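Local atomic coordinates of arylsulfatase (Pseudoalteromonas sp. MB47, PDB entry 7AJ0), a protein that probably removes sulfate groups from the algal polysaccharide fucoidan, acting as an exo-type sulfatase that assembles into a hexamer. Residues Gly72-Ile76 and Gly77-Pro81; Asp299-Thr302 and Gly303-Ala307; Leu459-Gly462 and Thr463-Val467. One frame throughout, in Å; residues are numbered along the deposited sequence.

Three short-range contacts, met in series along the chain, illustrate how a sulfatase fold fixes a loop, a helix and an inter-sheet link; none nests within or crosses another. From the N terminus, contact 1 closes a tight turn in the loop between strand 53-59 and helix 81-88. Contact 2 closes no loop: it is two turns of helix 290-311, which packs against helix 81-88. P81, at the end of contact 1, touches D299, at the start of contact 2, and this ties the two together. Contact 3 stands apart, its centre about 45 Å from that of contact 2, and bends the chain from strand 456-460 into strand 466-469.

Contact 1 of 3, residues Gly72-Ile76 and Gly77-Pro81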
# COMPACT_ATOMS: atom_id res chain seq x y z
N GLY A 72 0.05 -11.21 -28.73
CA GLY A 72 -1.25 -11.56 -28.22
C GLY A 72 -1.96 -12.59 -29.08
O GLY A 72 -1.56 -13.76 -29.13
N GLY A 73 -3.01 -12.16 -29.78
CA GLY A 73 -3.75 -13.03 -30.67
C GLY A 73 -4.18 -14.33 -30.02
O GLY A 73 -4.99 -14.33 -29.09
N ALA A 74 -3.65 -15.45 -30.52
CA ALA A 74 -4.01 -16.75 -29.97
C ALA A 74 -3.66 -16.86 -28.49
O ALA A 74 -4.28 -17.64 -27.76
CB ALA A 74 -3.32 -17.87 -30.76
N ALA A 75 -2.66 -16.09 -28.03
CA ALA A 75 -2.28 -16.14 -26.63
C ALA A 75 -3.36 -15.58 -25.71
O ALA A 75 -3.38 -15.92 -24.52
CB ALA A 75 -0.98 -15.36 -26.42
N ILE A 76 -4.26 -14.74 -26.23
CA ILE A 76 -5.35 -14.17 -25.45
C ILE A 76 -6.71 -14.57 -26.03
O ILE A 76 -7.71 -13.89 -25.80
CB ILE A 76 -5.23 -12.64 -25.35
CG1 ILE A 76 -5.13 -12.00 -26.73
CG2 ILE A 76 -4.02 -12.26 -24.50
CD1 ILE A 76 -5.20 -10.49 -26.72
N GLY A 77 -6.76 -15.66 -26.78
CA GLY A 77 -8.02 -16.18 -27.28
C GLY A 77 -8.68 -15.35 -28.36
O GLY A 77 -9.91 -15.26 -28.40
N ALA A 78 -7.89 -14.76 -29.26
CA ALA A 78 -8.46 -14.03 -30.39
C ALA A 78 -7.45 -13.90 -31.53
O ALA A 78 -6.85 -12.83 -31.70
CB ALA A 78 -8.94 -12.65 -29.95
N PRO A 79 -7.24 -14.95 -32.32
CA PRO A 79 -6.29 -14.85 -33.44
C PRO A 79 -6.63 -13.69 -34.37
O PRO A 79 -7.79 -13.34 -34.56
CB PRO A 79 -6.45 -16.20 -34.16
CG PRO A 79 -6.99 -17.13 -33.13
CD PRO A 79 -7.85 -16.29 -32.22
N THR A 80 -5.58 -13.10 -34.95
CA THR A 80 -5.71 -12.02 -35.92
C THR A 80 -4.84 -12.35 -37.13
O THR A 80 -3.78 -11.75 -37.33
CB THR A 80 -5.31 -10.67 -35.30
OG1 THR A 80 -3.92 -10.68 -34.96
CG2 THR A 80 -6.14 -10.39 -34.05
N PRO A 81 -5.27 -13.30 -37.96
CA PRO A 81 -4.40 -13.73 -39.07
C PRO A 81 -4.17 -12.67 -40.13
O PRO A 81 -3.04 -12.56 -40.64
CB PRO A 81 -5.14 -14.96 -39.64
CG PRO A 81 -6.56 -14.79 -39.21
CD PRO A 81 -6.49 -14.12 -37.86
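G73 and A78 are joined by a bond that draws the ends of a tight turn together: A78 N donates to G73 O over 2.9 Å, at an N-H...O angle of 162°. The donor stands above the carbonyl plane, 52° out of it, while I76 N reaches the same oxygen from the opposite face at 3.0 Å. G73 O is thus gripped from both faces. A second contact lies beside this bond, where the CA hydrogen of G73 is directed at A78 O, with 3.3 Å between CA and O. One residue further in, G77 N gives a weak bond to A74 O, 3.3 Å long. The outer bond from A78 and the inner one from G77 make a Schellman motif, which here ends the brief 3-10 turn at A74-A75, and G77 takes its customary glycine place with positive phi, where a CB would clash with I76 O. The backbone of G77 is also bonded to A287, and I76 O accepts from R292 at the start of helix 290-311. I76 places CG1 between its backbone N and carbonyl carbon (chi1 55°), which turns CG1 back toward G73, 3.3 Å from G73 O. A74 CB lies 4.4 Å from P79 CG, a light apolar touch. A second subunit packs on this turn too: its R354 donates to A75 O, and its V370 meets A74.

Contact 2 of 3, residues Asp299-Thr302 and Gly303-Ala307; sequences DDIT and GELVA
I301 O and L305 N make one of four successive i to i+4 bonds that join these turns of helix 290-311. That bond is 3.0 Å long; E304 N to D300 O is the shortest at 2.9 Å, and G303 N and V306 N complete the ladder on D299 O and T302 O. Carbon contacts follow the same spacing. E304 CG sits 3.3 Å from D300 O, L305 CG 3.5 Å from I301 O and V306 CG2 3.4 Å from T302 O, each laid back against the preceding turn. With CG beside the backbone N of E304 (chi1 -69°) and the chain extended beyond it, the carboxylate runs back obliquely across I301, OE1 coming 4.2 Å from I301 CG1. I301 CG2 and L305 CD1 meet at 4.3 Å, and the two residues face inward, I301 against helix 240-258 and L305 against L57 of strand 53-59. Among polar groups, E304 OE1 forms a salt bridge with R245, and T302 OG1 bonds to V298 O within the helix. Replacing E304 by an alanine would probably leave R245 without this mate and uncover D300 O and the flank of I301. D300 OD2 and E304 OE2, 5.5 Å apart, are like charges; the pairing with R245 probably favours the ionised form of E304 and offsets part of the repulsion, while D300 OD2 bonds weakly with Y281 OH.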
# COMPACT_ATOMS: atom_id res chain seq x y z
N ASP A 299 -10.38 -8.02 -37.57
CA ASP A 299 -9.38 -8.67 -38.41
C ASP A 299 -9.98 -9.12 -39.74
O ASP A 299 -9.31 -9.06 -40.78
CB ASP A 299 -8.77 -9.85 -37.67
CG ASP A 299 -7.73 -10.58 -38.50
OD1 ASP A 299 -6.62 -10.03 -38.68
OD2 ASP A 299 -8.02 -11.70 -38.98
N ASP A 300 -11.23 -9.59 -39.72
CA ASP A 300 -11.87 -10.00 -40.96
C ASP A 300 -12.13 -8.81 -41.87
O ASP A 300 -11.91 -8.88 -43.08
CB ASP A 300 -13.18 -10.73 -40.66
CG ASP A 300 -12.97 -12.17 -40.24
OD1 ASP A 300 -11.81 -12.63 -40.23
OD2 ASP A 300 -13.96 -12.85 -39.91
N ILE A 301 -12.60 -7.69 -41.30
CA ILE A 301 -12.83 -6.50 -42.11
C ILE A 301 -11.52 -6.00 -42.70
O ILE A 301 -11.47 -5.60 -43.87
CB ILE A 301 -13.52 -5.41 -41.26
CG1 ILE A 301 -14.96 -5.85 -40.94
CG2 ILE A 301 -13.51 -4.08 -41.98
CD1 ILE A 301 -15.62 -5.06 -39.83
N THR A 302 -10.44 -6.03 -41.92
CA THR A 302 -9.13 -5.68 -42.44
C THR A 302 -8.78 -6.51 -43.67
O THR A 302 -8.33 -5.98 -44.69
CB THR A 302 -8.07 -5.87 -41.35
OG1 THR A 302 -8.31 -4.96 -40.28
CG2 THR A 302 -6.67 -5.65 -41.92
N GLY A 303 -8.99 -7.83 -43.59
CA GLY A 303 -8.71 -8.68 -44.73
C GLY A 303 -9.61 -8.41 -45.92
O GLY A 303 -9.17 -8.52 -47.07
N GLU A 304 -10.87 -8.04 -45.66
CA GLU A 304 -11.78 -7.74 -46.76
C GLU A 304 -11.35 -6.48 -47.51
O GLU A 304 -11.43 -6.43 -48.74
CB GLU A 304 -13.20 -7.58 -46.22
CG GLU A 304 -13.84 -8.87 -45.72
CD GLU A 304 -15.03 -8.63 -44.80
OE1 GLU A 304 -15.51 -7.48 -44.74
OE2 GLU A 304 -15.47 -9.59 -44.12
N LEU A 305 -10.87 -5.47 -46.78
CA LEU A 305 -10.42 -4.25 -47.44
C LEU A 305 -9.13 -4.49 -48.22
O LEU A 305 -8.95 -3.94 -49.31
CB LEU A 305 -10.22 -3.14 -46.40
CG LEU A 305 -11.49 -2.63 -45.73
CD1 LEU A 305 -11.17 -1.60 -44.66
CD2 LEU A 305 -12.44 -2.04 -46.77
N VAL A 306 -8.23 -5.31 -47.68
CA VAL A 306 -7.02 -5.66 -48.42
C VAL A 306 -7.37 -6.46 -49.67
O VAL A 306 -6.78 -6.26 -50.73
CB VAL A 306 -6.05 -6.45 -47.51
CG1 VAL A 306 -4.97 -7.12 -48.33
CG2 VAL A 306 -5.44 -5.53 -46.46
N ALA A 307 -8.34 -7.37 -49.56
CA ALA A 307 -8.72 -8.17 -50.71
C ALA A 307 -9.42 -7.32 -51.77
O ALA A 307 -9.29 -7.60 -52.97
CB ALA A 307 -9.62 -9.33 -50.28

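Contact 3 of 3, residues Leu459-Gly462 and Thr463-Val467; sequences LDIG and TAPWV
I461 turns its side chain across the bend toward A464, P465 and W466. Its CB starts 4.0 Å from A464 O. From there the CG2 methyl reaches the pyrrole part of W466, 3.7 Å from CD1, and approaches the ring obliquely. The other branch, with CG1 between the backbone N and the carbonyl carbon (chi1 53°), reaches across to the second limb at A464 and P465: its terminal CD1 comes to 3.6 Å from A464 O and, more loosely, 4.3 Å from P465 CD. This irregular connection carries the chain from the two-stranded sheet of strand 456-460 to the four-stranded antiparallel sheet of which 466-469 is one edge strand within the chain. Within the bend a water binds A464 O at 2.8 Å and accepts weak bonds from G462 N and W466 NE1, both 3.3 Å away. W466 NE1 also donates to S456 O of a third subunit, whose F457 meets the indole ring, and T463 OG1 bonds to G346 O of that subunit. Carbon packing and a shared water, instead of direct backbone bonds, therefore join the two limbs, while much of the polar bonding of the bend is spent on the neighbouring chain.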
# COMPACT_ATOMS: atom_id res chain seq x y z
N LEU A 459 0.49 13.36 -10.27
CA LEU A 459 1.34 13.81 -9.18
C LEU A 459 2.63 14.41 -9.72
O LEU A 459 3.17 13.94 -10.72
CB LEU A 459 1.65 12.65 -8.23
CG LEU A 459 0.42 11.90 -7.73
CD1 LEU A 459 0.81 10.75 -6.82
CD2 LEU A 459 -0.52 12.86 -7.01
N ASP A 460 3.11 15.45 -9.04
CA ASP A 460 4.40 16.02 -9.36
C ASP A 460 5.51 15.11 -8.85
O ASP A 460 5.39 14.50 -7.78
CB ASP A 460 4.54 17.41 -8.74
CG ASP A 460 3.63 18.43 -9.39
OD1 ASP A 460 3.35 18.30 -10.60
OD2 ASP A 460 3.18 19.36 -8.68
N ILE A 461 6.60 15.03 -9.61
CA ILE A 461 7.74 14.20 -9.22
C ILE A 461 8.53 14.91 -8.13
O ILE A 461 8.29 16.09 -7.84
CB ILE A 461 8.63 13.87 -10.44
CG1 ILE A 461 9.04 15.13 -11.20
CG2 ILE A 461 7.89 12.90 -11.37
CD1 ILE A 461 10.41 15.65 -10.82
N GLY A 462 9.46 14.19 -7.52
CA GLY A 462 10.28 14.75 -6.46
C GLY A 462 11.51 15.46 -6.98
O GLY A 462 11.42 16.31 -7.87
N THR A 463 12.68 15.12 -6.44
CA THR A 463 13.90 15.84 -6.78
C THR A 463 14.35 15.55 -8.21
O THR A 463 14.97 16.41 -8.84
CB THR A 463 15.02 15.48 -5.80
OG1 THR A 463 14.80 16.18 -4.56
CG2 THR A 463 16.39 15.85 -6.35
N ALA A 464 14.05 14.36 -8.74
CA ALA A 464 14.50 13.99 -10.07
C ALA A 464 13.35 13.45 -10.90
O ALA A 464 12.50 12.71 -10.37
CB ALA A 464 15.62 12.94 -10.00
N PRO A 465 13.28 13.79 -12.18
CA PRO A 465 12.31 13.12 -13.06
C PRO A 465 12.53 11.62 -13.06
O PRO A 465 13.66 11.14 -12.96
CB PRO A 465 12.60 13.73 -14.44
CG PRO A 465 13.24 15.04 -14.16
CD PRO A 465 14.04 14.83 -12.90
N TRP A 466 11.43 10.88 -13.16
CA TRP A 466 11.53 9.43 -13.24
C TRP A 466 12.09 9.03 -14.61
O TRP A 466 11.74 9.63 -15.63
CB TRP A 466 10.17 8.78 -13.03
CG TRP A 466 9.61 8.96 -11.65
CD1 TRP A 466 9.96 9.91 -10.74
CD2 TRP A 466 8.61 8.16 -11.02
NE1 TRP A 466 9.23 9.76 -9.59
CE2 TRP A 466 8.39 8.69 -9.73
CE3 TRP A 466 7.87 7.04 -11.42
CZ2 TRP A 466 7.47 8.14 -8.85
CZ3 TRP A 466 6.95 6.50 -10.54
CH2 TRP A 466 6.76 7.05 -9.27
N VAL A 467 12.96 8.03 -14.62
CA VAL A 467 13.59 7.57 -15.84
C VAL A 467 13.51 6.05 -15.90
O VAL A 467 13.86 5.37 -14.93
CB VAL A 467 15.06 8.03 -15.95
CG1 VAL A 467 15.69 7.47 -17.21
CG2 VAL A 467 15.14 9.55 -15.93
O HOH W 1 11.50 11.59 -8.01